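Local coordinates for protein tryptophan halogenase superfamily (PDB 6FRL) that is a flavin-dependent halogenase that prefers bromination over chlorination, at residues Phe396-Arg405 against Trp450-Leu459. Numbering follows the deposited sequence.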
ATOM      1  N   PHE B 396       1.455  10.693 -13.672  1.00 30.38           N
ATOM      2  CA  PHE B 396       1.004   9.760 -14.705  1.00 29.74           C
ATOM      3  C   PHE B 396       0.637  10.489 -15.990  1.00 28.74           C
ATOM      4  O   PHE B 396       1.022  10.037 -17.072  1.00 26.31           O
ATOM      5  CB  PHE B 396      -0.171   8.902 -14.194  1.00 30.80           C
ATOM      6  CG  PHE B 396      -0.546   7.755 -15.096  1.00 29.96           C
ATOM      7  CD1 PHE B 396       0.390   6.777 -15.416  1.00 30.65           C
ATOM      8  CD2 PHE B 396      -1.850   7.611 -15.569  1.00 30.16           C
ATOM      9  CE1 PHE B 396       0.037   5.690 -16.239  1.00 28.28           C
ATOM     10  CE2 PHE B 396      -2.201   6.539 -16.381  1.00 30.07           C
ATOM     11  CZ  PHE B 396      -1.244   5.576 -16.719  1.00 27.73           C
ATOM     12  N   ILE B 397      -0.090  11.618 -15.877  1.00 28.95           N
ATOM     13  CA  ILE B 397      -0.467  12.414 -17.069  1.00 28.61           C
ATOM     14  C   ILE B 397       0.785  12.964 -17.799  1.00 29.04           C
ATOM     15  O   ILE B 397       0.923  12.822 -19.004  1.00 25.81           O
ATOM     16  CB  ILE B 397      -1.472  13.547 -16.718  1.00 25.53           C
ATOM     17  CG1 ILE B 397      -2.823  12.908 -16.353  1.00 25.36           C
ATOM     18  CG2 ILE B 397      -1.642  14.509 -17.894  1.00 22.31           C
ATOM     19  CD1 ILE B 397      -3.787  13.806 -15.620  1.00 24.51           C
ATOM     20  N   ILE B 398       1.696  13.564 -17.045  1.00 29.61           N
ATOM     21  CA  ILE B 398       2.956  14.068 -17.587  1.00 29.79           C
ATOM     22  C   ILE B 398       3.701  13.025 -18.458  1.00 30.77           C
ATOM     23  O   ILE B 398       4.134  13.336 -19.587  1.00 33.12           O
ATOM     24  CB  ILE B 398       3.877  14.555 -16.439  1.00 29.25           C
ATOM     25  CG1 ILE B 398       3.329  15.862 -15.871  1.00 28.26           C
ATOM     26  CG2 ILE B 398       5.312  14.768 -16.946  1.00 28.68           C
ATOM     27  CD1 ILE B 398       3.954  16.281 -14.566  1.00 30.53           C
ATOM     28  N   LEU B 399       3.833  11.803 -17.931  1.00 27.41           N
ATOM     29  CA  LEU B 399       4.536  10.715 -18.618  1.00 26.85           C
ATOM     30  C   LEU B 399       4.112  10.545 -20.066  1.00 26.81           C
ATOM     31  O   LEU B 399       4.973  10.273 -20.917  1.00 28.74           O
ATOM     32  CB  LEU B 399       4.371   9.364 -17.872  1.00 26.21           C
ATOM     33  CG  LEU B 399       5.213   8.199 -18.402  1.00 25.66           C
ATOM     34  CD1 LEU B 399       6.695   8.470 -18.234  1.00 27.06           C
ATOM     35  CD2 LEU B 399       4.850   6.893 -17.750  1.00 26.04           C
ATOM     36  N   HIS B 400       2.809  10.680 -20.337  1.00 26.18           N
ATOM     37  CA  HIS B 400       2.255  10.479 -21.679  1.00 27.89           C
ATOM     38  C   HIS B 400       2.906  11.480 -22.692  1.00 31.45           C
ATOM     39  O   HIS B 400       3.260  11.130 -23.844  1.00 32.98           O
ATOM     40  CB  HIS B 400       0.733  10.661 -21.687  1.00 28.26           C
ATOM     41  CG  HIS B 400      -0.058   9.606 -20.954  1.00 29.49           C
ATOM     42  ND1 HIS B 400      -0.045   9.475 -19.580  1.00 29.09           N
ATOM     43  CD2 HIS B 400      -0.977   8.701 -21.406  1.00 29.02           C
ATOM     44  CE1 HIS B 400      -0.890   8.519 -19.218  1.00 27.62           C
ATOM     45  NE2 HIS B 400      -1.467   8.034 -20.306  1.00 26.91           N
ATOM     46  N   TYR B 401       3.066  12.718 -22.253  1.00 31.91           N
ATOM     47  CA  TYR B 401       3.696  13.743 -23.083  1.00 34.64           C
ATOM     48  C   TYR B 401       5.217  13.533 -23.169  1.00 33.41           C
ATOM     49  O   TYR B 401       5.805  13.616 -24.242  1.00 29.71           O
ATOM     50  CB  TYR B 401       3.429  15.148 -22.508  1.00 34.33           C
ATOM     51  CG  TYR B 401       2.000  15.633 -22.596  1.00 35.80           C
ATOM     52  CD1 TYR B 401       1.462  16.066 -23.821  1.00 36.77           C
ATOM     53  CD2 TYR B 401       1.178  15.708 -21.459  1.00 34.01           C
ATOM     54  CE1 TYR B 401       0.148  16.518 -23.906  1.00 34.34           C
ATOM     55  CE2 TYR B 401      -0.131  16.175 -21.543  1.00 32.12           C
ATOM     56  CZ  TYR B 401      -0.635  16.578 -22.764  1.00 32.86           C
ATOM     57  OH  TYR B 401      -1.910  17.075 -22.880  1.00 32.75           O
ATOM     58  N   LYS B 402       5.831  13.274 -22.013  1.00 35.06           N
ATOM     59  CA  LYS B 402       7.276  13.079 -21.896  1.00 32.55           C
ATOM     60  C   LYS B 402       7.859  12.016 -22.824  1.00 34.05           C
ATOM     61  O   LYS B 402       8.990  12.183 -23.277  1.00 35.02           O
ATOM     62  CB  LYS B 402       7.627  12.750 -20.451  1.00 30.25           C
ATOM     63  CG  LYS B 402       9.128  12.592 -20.170  1.00 31.45           C
ATOM     64  CD  LYS B 402       9.929  13.806 -20.619  1.00 31.54           C
ATOM     65  CE  LYS B 402      11.287  13.905 -19.963  1.00 30.68           C
ATOM     66  NZ  LYS B 402      12.096  15.005 -20.571  1.00 30.55           N
ATOM     67  N   LEU B 403       7.101  10.944 -23.097  1.00 33.82           N
ATOM     68  CA  LEU B 403       7.577   9.800 -23.893  1.00 33.96           C
ATOM     69  C   LEU B 403       7.099   9.765 -25.359  1.00 32.94           C
ATOM     70  O   LEU B 403       7.351   8.782 -26.105  1.00 31.02           O
ATOM     71  CB  LEU B 403       7.143   8.498 -23.215  1.00 34.69           C
ATOM     72  CG  LEU B 403       7.560   8.286 -21.757  1.00 34.40           C
ATOM     73  CD1 LEU B 403       7.074   6.933 -21.289  1.00 33.39           C
ATOM     74  CD2 LEU B 403       9.069   8.374 -21.618  1.00 33.34           C
ATOM     75  N   ASN B 404       6.433  10.824 -25.799  1.00 34.25           N
ATOM     76  CA  ASN B 404       5.928  10.852 -27.165  1.00 36.32           C
ATOM     77  C   ASN B 404       7.104  10.738 -28.164  1.00 38.10           C
ATOM     78  O   ASN B 404       8.224  11.117 -27.842  1.00 43.28           O
ATOM     79  CB  ASN B 404       5.064  12.093 -27.388  1.00 34.26           C
ATOM     80  CG  ASN B 404       5.856  13.269 -27.906  1.00 34.14           C
ATOM     81  OD1 ASN B 404       6.101  13.363 -29.112  1.00 33.45           O
ATOM     82  ND2 ASN B 404       6.224  14.191 -27.016  1.00 31.05           N
ATOM     83  N   ARG B 405       6.836  10.190 -29.340  1.00 40.29           N
ATOM     84  CA  ARG B 405       7.833  10.043 -30.411  1.00 50.97           C
ATOM     85  C   ARG B 405       7.445  10.802 -31.726  1.00 50.15           C
ATOM     86  O   ARG B 405       7.851  10.441 -32.834  1.00 52.46           O
ATOM     87  CB  ARG B 405       8.069   8.551 -30.695  1.00 57.63           C
ATOM     88  CG  ARG B 405       8.787   7.796 -29.596  1.00 66.07           C
ATOM     89  CD  ARG B 405       9.473   6.567 -30.218  1.00 74.93           C
ATOM     90  NE  ARG B 405       9.958   5.596 -29.227  1.00 85.60           N
ATOM     91  CZ  ARG B 405      11.197   5.088 -29.141  1.00 92.37           C
ATOM     92  NH1 ARG B 405      12.160   5.435 -30.005  1.00 96.96           N
ATOM     93  NH2 ARG B 405      11.488   4.220 -28.178  1.00 91.76           N
ATOM     94  N   TRP B 450       1.120   1.705 -15.570  1.00 27.99           N
ATOM     95  CA  TRP B 450       2.424   2.312 -15.905  1.00 27.96           C
ATOM     96  C   TRP B 450       3.094   1.524 -17.038  1.00 25.99           C
ATOM     97  O   TRP B 450       3.589   2.105 -18.012  1.00 21.86           O
ATOM     98  CB  TRP B 450       3.324   2.401 -14.636  1.00 28.48           C
ATOM     99  CG  TRP B 450       2.825   3.458 -13.695  1.00 28.08           C
ATOM    100  CD1 TRP B 450       1.855   3.315 -12.756  1.00 29.13           C
ATOM    101  CD2 TRP B 450       3.212   4.837 -13.661  1.00 28.61           C
ATOM    102  NE1 TRP B 450       1.625   4.507 -12.114  1.00 29.21           N
ATOM    103  CE2 TRP B 450       2.434   5.465 -12.662  1.00 29.23           C
ATOM    104  CE3 TRP B 450       4.130   5.613 -14.392  1.00 29.94           C
ATOM    105  CZ2 TRP B 450       2.547   6.828 -12.365  1.00 31.05           C
ATOM    106  CZ3 TRP B 450       4.257   6.967 -14.083  1.00 30.08           C
ATOM    107  CH2 TRP B 450       3.471   7.556 -13.079  1.00 29.74           C
ATOM    108  N   LEU B 451       3.071   0.190 -16.885  1.00 25.95           N
ATOM    109  CA  LEU B 451       3.489  -0.764 -17.918  1.00 25.41           C
ATOM    110  C   LEU B 451       2.839  -0.496 -19.268  1.00 24.21           C
ATOM    111  O   LEU B 451       3.525  -0.492 -20.281  1.00 23.49           O
ATOM    112  CB  LEU B 451       3.201  -2.190 -17.488  1.00 25.79           C
ATOM    113  CG  LEU B 451       3.671  -3.341 -18.386  1.00 27.02           C
ATOM    114  CD1 LEU B 451       5.134  -3.218 -18.802  1.00 27.28           C
ATOM    115  CD2 LEU B 451       3.475  -4.684 -17.680  1.00 26.37           C
ATOM    116  N   ALA B 452       1.528  -0.251 -19.279  1.00 24.20           N
ATOM    117  CA  ALA B 452       0.802   0.016 -20.538  1.00 23.69           C
ATOM    118  C   ALA B 452       1.342   1.256 -21.252  1.00 24.27           C
ATOM    119  O   ALA B 452       1.421   1.308 -22.490  1.00 24.18           O
ATOM    120  CB  ALA B 452      -0.691   0.169 -20.283  1.00 22.33           C
ATOM    121  N   ILE B 453       1.702   2.266 -20.468  1.00 23.86           N
ATOM    122  CA  ILE B 453       2.232   3.491 -21.045  1.00 23.66           C
ATOM    123  C   ILE B 453       3.693   3.288 -21.497  1.00 25.55           C
ATOM    124  O   ILE B 453       4.055   3.665 -22.626  1.00 23.13           O
ATOM    125  CB  ILE B 453       2.055   4.675 -20.075  1.00 22.98           C
ATOM    126  CG1 ILE B 453       0.552   4.836 -19.682  1.00 22.17           C
ATOM    127  CG2 ILE B 453       2.620   5.965 -20.681  1.00 23.61           C
ATOM    128  CD1 ILE B 453      -0.457   4.833 -20.822  1.00 21.17           C
ATOM    129  N   TYR B 454       4.516   2.643 -20.656  1.00 26.48           N
ATOM    130  CA  TYR B 454       5.901   2.379 -21.056  1.00 27.65           C
ATOM    131  C   TYR B 454       5.910   1.612 -22.383  1.00 28.16           C
ATOM    132  O   TYR B 454       6.555   2.043 -23.346  1.00 27.25           O
ATOM    133  CB  TYR B 454       6.697   1.634 -19.979  1.00 26.98           C
ATOM    134  CG  TYR B 454       6.981   2.432 -18.706  1.00 26.51           C
ATOM    135  CD1 TYR B 454       7.523   3.699 -18.759  1.00 26.95           C
ATOM    136  CD2 TYR B 454       6.734   1.884 -17.435  1.00 26.38           C
ATOM    137  CE1 TYR B 454       7.804   4.415 -17.582  1.00 28.75           C
ATOM    138  CE2 TYR B 454       6.994   2.578 -16.265  1.00 26.45           C
ATOM    139  CZ  TYR B 454       7.527   3.848 -16.339  1.00 28.06           C
ATOM    140  OH  TYR B 454       7.818   4.556 -15.192  1.00 30.38           O
ATOM    141  N   ASP B 455       5.126   0.543 -22.450  1.00 26.79           N
ATOM    142  CA  ASP B 455       5.058  -0.270 -23.654  1.00 27.82           C
ATOM    143  C   ASP B 455       4.441   0.456 -24.834  1.00 28.07           C
ATOM    144  O   ASP B 455       4.924   0.340 -25.957  1.00 27.58           O
ATOM    145  CB  ASP B 455       4.303  -1.578 -23.402  1.00 26.82           C
ATOM    146  CG  ASP B 455       3.938  -2.265 -24.657  1.00 26.11           C
ATOM    147  OD1 ASP B 455       4.874  -2.810 -25.265  1.00 26.72           O
ATOM    148  OD2 ASP B 455       2.734  -2.223 -25.039  1.00 25.50           O
ATOM    149  N   GLY B 456       3.376   1.207 -24.603  1.00 30.71           N
ATOM    150  CA  GLY B 456       2.742   2.010 -25.676  1.00 30.22           C
ATOM    151  C   GLY B 456       3.667   3.019 -26.349  1.00 29.31           C
ATOM    152  O   GLY B 456       3.577   3.240 -27.555  1.00 29.49           O
ATOM    153  N   PHE B 457       4.556   3.640 -25.568  1.00 29.87           N
ATOM    154  CA  PHE B 457       5.563   4.538 -26.133  1.00 31.60           C
ATOM    155  C   PHE B 457       6.907   3.893 -26.453  1.00 28.97           C
ATOM    156  O   PHE B 457       7.836   4.604 -26.761  1.00 29.18           O
ATOM    157  CB  PHE B 457       5.777   5.740 -25.217  1.00 35.60           C
ATOM    158  CG  PHE B 457       4.614   6.664 -25.182  1.00 39.89           C
ATOM    159  CD1 PHE B 457       4.488   7.663 -26.125  1.00 45.80           C
ATOM    160  CD2 PHE B 457       3.631   6.521 -24.223  1.00 40.88           C
ATOM    161  CE1 PHE B 457       3.414   8.529 -26.076  1.00 49.03           C
ATOM    162  CE2 PHE B 457       2.547   7.362 -24.184  1.00 45.04           C
ATOM    163  CZ  PHE B 457       2.430   8.376 -25.111  1.00 46.95           C
ATOM    164  N   GLY B 458       7.009   2.569 -26.391  1.00 29.35           N
ATOM    165  CA  GLY B 458       8.217   1.854 -26.753  1.00 28.73           C
ATOM    166  C   GLY B 458       9.446   2.050 -25.864  1.00 30.63           C
ATOM    167  O   GLY B 458      10.568   1.910 -26.353  1.00 29.38           O
ATOM    168  N   LEU B 459       9.257   2.357 -24.571  1.00 31.30           N
ATOM    169  CA  LEU B 459      10.382   2.473 -23.633  1.00 29.66           C
ATOM    170  C   LEU B 459      10.522   1.213 -22.776  1.00 30.03           C
ATOM    171  O   LEU B 459       9.691   0.966 -21.929  1.00 31.73           O
ATOM    172  CB  LEU B 459      10.214   3.705 -22.745  1.00 31.19           C
ATOM    173  CG  LEU B 459      11.377   3.939 -21.729  1.00 33.36           C
ATOM    174  CD1 LEU B 459      12.741   4.151 -22.409  1.00 33.15           C
ATOM    175  CD2 LEU B 459      11.096   5.075 -20.765  1.00 32.52           C
TER
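The C-terminal ends of helices 376-402 and 447-456 pack side by side, and F396 and W450 open their interface with an edge-to-face aromatic pair. The F396 edge carries CD1 over the centre of the indole six-membered ring, with planes at 61° and centroids 5.0 Å apart. F396 CZ reaches I453 CG1 (3.5 Å) because chi1 of -170° swings the ring away from its own amide nitrogen. A leucine in place of W450 would probably leave the F396 edge without an aromatic face and open a gap beside L399 CD2, which packs 3.7 Å from W450 CE3. Branched I453 suits the middle of the interface: CG2 meets L399, while CD1 lies 3.4 Å from H400 NE2. The imidazole of H400 is fixed at both nitrogens, ND1 giving a hydrogen bond to F396 O (2.8 Å) and NE2 hydrogen-bonded to E351 OE2. F457 packs its CB on L403 CB, and its broad ring lies along the backbone ending helix 376-402, CZ meeting H400 O and CD1 meeting L403 O (both 3.1 Å). R405, poorly ordered, reaches F457 O and G458 O through weak bonds from NE and NH2. Glycine suits position 458, where phi is positive: it is the C-prime residue of a Schellman motif, with L459 N bonded to Y454 O. Thus two near-parallel helix ends (segments at 9°, axes 10.3 Å apart) meet in the halogenase's helical C-terminal part, one finished by that Schellman motif.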